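Local coordinates for protein thiosulfate sulfurtransferase YnjE (Escherichia coli, PDB 2WLR) that catalyses the transfer of sulfur from thiosulfate to cyanide, yielding thiocyanate and sulfite, through a cysteine persulfide intermediate, at residues Ile68-Tyr82 against Leu95-Ala109. Sequence-based numbering, arbitrary orientation.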
loop_
_atom_site.group_PDB
_atom_site.type_symbol
_atom_site.label_atom_id
_atom_site.label_comp_id
_atom_site.label_asym_id
_atom_site.label_seq_id
_atom_site.Cartn_x
_atom_site.Cartn_y
_atom_site.Cartn_z
ATOM N N ILE A 68 7.099 -5.942 18.861
ATOM C CA ILE A 68 6.860 -5.418 20.202
ATOM C C ILE A 68 7.771 -4.210 20.467
ATOM O O ILE A 68 7.283 -3.164 20.906
ATOM C CB ILE A 68 7.040 -6.528 21.259
ATOM C CG1 ILE A 68 5.895 -7.570 21.143
ATOM C CG2 ILE A 68 7.098 -5.936 22.680
ATOM C CD1 ILE A 68 6.130 -8.849 21.945
ATOM N N LYS A 69 9.056 -4.339 20.126
ATOM C CA LYS A 69 10.031 -3.246 20.313
ATOM C C LYS A 69 9.738 -2.021 19.455
ATOM O O LYS A 69 9.884 -0.866 19.914
ATOM C CB LYS A 69 11.419 -3.757 19.944
ATOM C CG LYS A 69 12.085 -4.492 21.045
ATOM C CD LYS A 69 13.223 -3.679 21.612
ATOM C CE LYS A 69 14.420 -3.740 20.685
ATOM N NZ LYS A 69 15.388 -2.637 20.917
ATOM N N GLN A 70 9.399 -2.266 18.205
ATOM C CA GLN A 70 9.131 -1.193 17.228
ATOM C C GLN A 70 7.919 -0.354 17.655
ATOM O O GLN A 70 7.825 0.812 17.274
ATOM C CB GLN A 70 8.901 -1.764 15.831
ATOM C CG GLN A 70 10.160 -2.170 15.085
ATOM C CD GLN A 70 9.935 -3.213 14.025
ATOM O OE1 GLN A 70 8.798 -3.443 13.576
ATOM N NE2 GLN A 70 11.030 -3.858 13.597
ATOM N N HIS A 71 7.005 -0.949 18.422
ATOM C CA HIS A 71 5.782 -0.269 18.863
ATOM C C HIS A 71 5.827 0.184 20.318
ATOM O O HIS A 71 4.811 0.555 20.875
ATOM C CB HIS A 71 4.566 -1.163 18.613
ATOM C CG HIS A 71 4.367 -1.497 17.170
ATOM N ND1 HIS A 71 3.637 -0.708 16.308
ATOM C CD2 HIS A 71 4.847 -2.513 16.424
ATOM C CE1 HIS A 71 3.668 -1.248 15.102
ATOM N NE2 HIS A 71 4.406 -2.334 15.142
ATOM N N ASN A 72 7.005 0.138 20.937
ATOM C CA ASN A 72 7.172 0.708 22.287
ATOM C C ASN A 72 6.199 0.114 23.324
ATOM O O ASN A 72 5.647 0.811 24.204
ATOM C CB ASN A 72 7.043 2.236 22.229
ATOM C CG ASN A 72 7.947 2.861 21.167
ATOM O OD1 ASN A 72 9.164 2.656 21.163
ATOM N ND2 ASN A 72 7.350 3.636 20.262
ATOM N N LEU A 73 6.036 -1.198 23.265
ATOM C CA LEU A 73 5.242 -1.887 24.257
ATOM C C LEU A 73 6.115 -2.224 25.457
ATOM O O LEU A 73 7.017 -3.053 25.365
ATOM C CB LEU A 73 4.644 -3.156 23.652
ATOM C CG LEU A 73 3.467 -2.855 22.722
ATOM C CD1 LEU A 73 3.258 -3.988 21.741
ATOM C CD2 LEU A 73 2.199 -2.620 23.543
ATOM N N LYS A 74 5.856 -1.570 26.582
ATOM C CA LYS A 74 6.684 -1.834 27.750
ATOM C C LYS A 74 6.256 -3.143 28.403
ATOM O O LYS A 74 5.059 -3.421 28.490
ATOM C CB LYS A 74 6.612 -0.666 28.725
ATOM C CG LYS A 74 7.187 0.612 28.132
ATOM C CD LYS A 74 6.104 1.614 27.766
ATOM C CE LYS A 74 5.695 2.444 28.976
ATOM N NZ LYS A 74 4.863 1.694 29.988
ATOM N N THR A 75 7.235 -3.942 28.852
ATOM C CA THR A 75 6.982 -5.283 29.404
ATOM C C THR A 75 5.717 -5.362 30.260
ATOM O O THR A 75 4.875 -6.249 30.058
ATOM C CB THR A 75 8.192 -5.772 30.261
ATOM O OG1 THR A 75 9.367 -5.857 29.439
ATOM C CG2 THR A 75 7.922 -7.128 30.881
ATOM N N ASP A 76 5.578 -4.420 31.194
ATOM C CA ASP A 76 4.544 -4.501 32.221
ATOM C C ASP A 76 3.414 -3.498 32.063
ATOM O O ASP A 76 2.553 -3.456 32.910
ATOM C CB ASP A 76 5.159 -4.313 33.621
ATOM C CG ASP A 76 6.226 -5.352 33.945
ATOM O OD1 ASP A 76 6.187 -6.469 33.389
ATOM O OD2 ASP A 76 7.109 -5.045 34.779
ATOM N N ALA A 77 3.402 -2.730 30.977
ATOM C CA ALA A 77 2.293 -1.796 30.735
ATOM C C ALA A 77 1.050 -2.576 30.289
ATOM O O ALA A 77 1.192 -3.580 29.606
ATOM C CB ALA A 77 2.688 -0.783 29.677
ATOM N N PRO A 78 -0.163 -2.122 30.679
ATOM C CA PRO A 78 -1.388 -2.810 30.215
ATOM C C PRO A 78 -1.510 -2.862 28.682
ATOM O O PRO A 78 -1.256 -1.882 28.004
ATOM C CB PRO A 78 -2.537 -1.978 30.800
ATOM C CG PRO A 78 -1.897 -0.927 31.688
ATOM C CD PRO A 78 -0.444 -0.905 31.461
ATOM N N VAL A 79 -1.846 -4.032 28.154
ATOM C CA VAL A 79 -2.307 -4.124 26.764
ATOM C C VAL A 79 -3.703 -4.709 26.779
ATOM O O VAL A 79 -3.998 -5.613 27.556
ATOM C CB VAL A 79 -1.323 -4.898 25.820
ATOM C CG1 VAL A 79 0.059 -4.285 25.946
ATOM C CG2 VAL A 79 -1.297 -6.387 26.117
ATOM N N ALA A 80 -4.610 -4.127 25.991
ATOM C CA ALA A 80 -5.996 -4.587 25.948
ATOM C C ALA A 80 -6.315 -5.019 24.529
ATOM O O ALA A 80 -6.216 -4.214 23.593
ATOM C CB ALA A 80 -6.933 -3.503 26.374
ATOM N N LEU A 81 -6.675 -6.283 24.373
ATOM C CA LEU A 81 -6.944 -6.893 23.075
ATOM C C LEU A 81 -8.404 -6.816 22.721
ATOM O O LEU A 81 -9.286 -6.825 23.590
ATOM C CB LEU A 81 -6.550 -8.364 23.081
ATOM C CG LEU A 81 -5.165 -8.733 23.604
ATOM C CD1 LEU A 81 -4.874 -10.196 23.390
ATOM C CD2 LEU A 81 -4.091 -7.900 23.008
ATOM N N TYR A 82 -8.677 -6.724 21.425
ATOM C CA TYR A 82 -10.031 -6.903 20.945
ATOM C C TYR A 82 -10.109 -7.571 19.602
ATOM O O TYR A 82 -9.100 -7.749 18.897
ATOM C CB TYR A 82 -10.814 -5.589 20.995
ATOM C CG TYR A 82 -10.327 -4.538 20.013
ATOM C CD1 TYR A 82 -9.349 -3.626 20.368
ATOM C CD2 TYR A 82 -10.911 -4.404 18.777
ATOM C CE1 TYR A 82 -8.910 -2.641 19.477
ATOM C CE2 TYR A 82 -10.481 -3.442 17.882
ATOM C CZ TYR A 82 -9.500 -2.538 18.234
ATOM O OH TYR A 82 -9.121 -1.600 17.300
ATOM N N LEU A 95 1.657 -13.291 22.940
ATOM C CA LEU A 95 2.209 -12.153 23.675
ATOM C C LEU A 95 2.692 -12.569 25.058
ATOM O O LEU A 95 3.671 -12.016 25.562
ATOM C CB LEU A 95 1.189 -11.010 23.759
ATOM C CG LEU A 95 0.899 -10.329 22.431
ATOM C CD1 LEU A 95 -0.183 -9.310 22.690
ATOM C CD2 LEU A 95 2.082 -9.662 21.796
ATOM N N GLN A 96 1.985 -13.488 25.699
ATOM C CA GLN A 96 2.445 -14.039 26.990
ATOM C C GLN A 96 3.811 -14.700 26.843
ATOM O O GLN A 96 4.717 -14.431 27.625
ATOM C CB GLN A 96 1.445 -15.059 27.541
ATOM C CG GLN A 96 0.147 -14.451 28.052
ATOM C CD GLN A 96 -0.894 -15.495 28.422
ATOM O OE1 GLN A 96 -0.840 -16.645 27.978
ATOM N NE2 GLN A 96 -1.866 -15.090 29.213
ATOM N N LYS A 97 3.966 -15.517 25.816
ATOM C CA LYS A 97 5.237 -16.208 25.572
ATOM C C LYS A 97 6.337 -15.217 25.185
ATOM O O LYS A 97 7.523 -15.488 25.412
ATOM C CB LYS A 97 5.051 -17.300 24.527
ATOM C CG LYS A 97 4.251 -18.480 25.040
ATOM C CD LYS A 97 3.731 -19.337 23.895
ATOM C CE LYS A 97 2.784 -20.445 24.345
ATOM N NZ LYS A 97 2.278 -21.246 23.171
ATOM N N ALA A 98 5.953 -14.062 24.631
ATOM C CA ALA A 98 6.899 -12.983 24.322
ATOM C C ALA A 98 7.318 -12.168 25.547
ATOM O O ALA A 98 8.200 -11.346 25.451
ATOM C CB ALA A 98 6.304 -12.043 23.247
ATOM N N GLY A 99 6.653 -12.351 26.681
ATOM C CA GLY A 99 7.052 -11.677 27.904
ATOM C C GLY A 99 6.138 -10.585 28.440
ATOM O O GLY A 99 6.425 -10.012 29.498
ATOM N N LEU A 100 5.047 -10.265 27.746
ATOM C CA LEU A 100 4.182 -9.177 28.212
ATOM C C LEU A 100 3.416 -9.669 29.410
ATOM O O LEU A 100 2.855 -10.764 29.355
ATOM C CB LEU A 100 3.209 -8.719 27.127
ATOM C CG LEU A 100 3.866 -7.910 26.029
ATOM C CD1 LEU A 100 4.690 -8.807 25.182
ATOM C CD2 LEU A 100 2.836 -7.150 25.159
ATOM N N THR A 101 3.386 -8.868 30.479
ATOM C CA THR A 101 2.847 -9.334 31.774
ATOM C C THR A 101 1.457 -8.826 32.148
ATOM O O THR A 101 0.888 -9.266 33.144
ATOM C CB THR A 101 3.829 -8.996 32.925
ATOM O OG1 THR A 101 3.935 -7.590 33.058
ATOM C CG2 THR A 101 5.225 -9.562 32.630
ATOM N N HIS A 102 0.883 -7.931 31.350
ATOM C CA HIS A 102 -0.401 -7.342 31.711
ATOM C C HIS A 102 -1.300 -7.288 30.477
ATOM O O HIS A 102 -1.351 -6.252 29.825
ATOM C CB HIS A 102 -0.172 -5.933 32.256
ATOM C CG HIS A 102 -1.372 -5.344 32.922
ATOM N ND1 HIS A 102 -2.661 -5.689 32.574
ATOM C CD2 HIS A 102 -1.480 -4.399 33.886
ATOM C CE1 HIS A 102 -3.514 -5.006 33.318
ATOM N NE2 HIS A 102 -2.825 -4.217 34.122
ATOM N N ILE A 103 -1.963 -8.403 30.179
ATOM C CA ILE A 103 -2.764 -8.576 28.958
ATOM C C ILE A 103 -4.211 -8.779 29.337
ATOM O O ILE A 103 -4.566 -9.757 29.990
ATOM C CB ILE A 103 -2.290 -9.784 28.135
ATOM C CG1 ILE A 103 -0.806 -9.659 27.792
ATOM C CG2 ILE A 103 -3.110 -9.933 26.811
ATOM C CD1 ILE A 103 -0.237 -10.887 27.144
ATOM N N SER A 104 -5.051 -7.822 28.940
ATOM C CA SER A 104 -6.489 -7.816 29.240
ATOM C C SER A 104 -7.307 -7.799 27.949
ATOM O O SER A 104 -6.740 -7.694 26.858
ATOM C CB SER A 104 -6.838 -6.543 29.999
ATOM O OG SER A 104 -6.138 -6.452 31.225
ATOM N N ILE A 105 -8.618 -7.905 28.089
ATOM C CA ILE A 105 -9.546 -7.607 26.996
ATOM C C ILE A 105 -9.982 -6.142 27.103
ATOM O O ILE A 105 -10.098 -5.588 28.212
ATOM C CB ILE A 105 -10.758 -8.537 27.050
ATOM C CG1 ILE A 105 -11.553 -8.474 25.766
ATOM C CG2 ILE A 105 -11.669 -8.186 28.218
ATOM C CD1 ILE A 105 -12.388 -9.695 25.553
ATOM N N LEU A 106 -10.163 -5.491 25.955
ATOM C CA LEU A 106 -10.703 -4.139 25.913
ATOM C C LEU A 106 -12.215 -4.304 25.930
ATOM O O LEU A 106 -12.809 -4.719 24.923
ATOM C CB LEU A 106 -10.200 -3.366 24.689
ATOM C CG LEU A 106 -10.670 -1.913 24.591
ATOM C CD1 LEU A 106 -10.180 -1.085 25.722
ATOM C CD2 LEU A 106 -10.184 -1.319 23.256
ATOM N N SER A 107 -12.829 -4.059 27.094
ATOM C CA SER A 107 -14.200 -4.509 27.341
ATOM C C SER A 107 -15.229 -3.817 26.479
ATOM O O SER A 107 -16.179 -4.462 26.040
ATOM C CB SER A 107 -14.605 -4.364 28.816
ATOM O OG SER A 107 -14.393 -3.062 29.280
ATOM N N ASP A 108 -15.002 -2.542 26.185
ATOM C CA ASP A 108 -15.950 -1.746 25.401
ATOM C C ASP A 108 -15.516 -1.564 23.940
ATOM O O ASP A 108 -16.035 -0.705 23.248
ATOM C CB ASP A 108 -16.278 -0.386 26.082
ATOM C CG ASP A 108 -15.093 0.576 26.150
ATOM O OD1 ASP A 108 -13.928 0.128 25.991
ATOM O OD2 ASP A 108 -15.329 1.796 26.331
ATOM N N ALA A 109 -14.580 -2.391 23.471
ATOM C CA ALA A 109 -14.073 -2.280 22.110
ATOM C C ALA A 109 -15.160 -2.326 21.058
ATOM O O ALA A 109 -15.990 -3.218 21.086
ATOM C CB ALA A 109 -13.078 -3.386 21.822
HETATM O O HOH W 1 2.164 -6.059 29.442
#
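V79, A80 and L81 pair in parallel with I103, S104 and I105, the two strands of a beta-alpha-beta unit whose intervening helix is 85-97, in the first rhodanese domain. V79 N donates to H102 O (2.8 Å) and S104 N to V79 O, both nearly in line with the accepting C=O bond; L81 N to S104 O and L106 N to L81 O continue the ladder, these donors tilted off the carbonyl plane. On the helix-side face V79 CG2 lies alongside I103 CG1 at 3.7 Å, the two side chains pointing the same way. L81 CD1 touches I103 CG2, while CD2 reaches L95 CD1 (4.2 Å) as the L81 and L95 side chains slide past each other in opposite directions. The A80 methyl belongs to the other face and meets L106 CB; beyond it, A109 CB presses on Y82 CB.

Adjoining V79 and I103, P78 CB sits 3.9 Å above the centre of the H102 ring, only 3° off its normal, a CH-pi contact. With CG anti to the backbone N (chi1 -168°), the imidazole is laid against the proline. A serine in place of H102 would probably leave P78 without this flat support and open a gap beside its ring. L100 CD1 touches I68 CD1. At the solvent-exposed end T101 N bonds T75 O (3.0 Å), while T101 OG1 donates to D76 OD1 at 2.5 Å, approaching from the anti side and 35° out of the carboxylate plane.

Further out, G99 ends the helix in a Schellman motif at positive phi, leading into L100. The sheet continues past P78 and A80 to strand 21-24. Between the K74-A77 type I turn and the 95-109 segment, a water lies within bonding distance of T75 O and A77 O and accepts from H102 N.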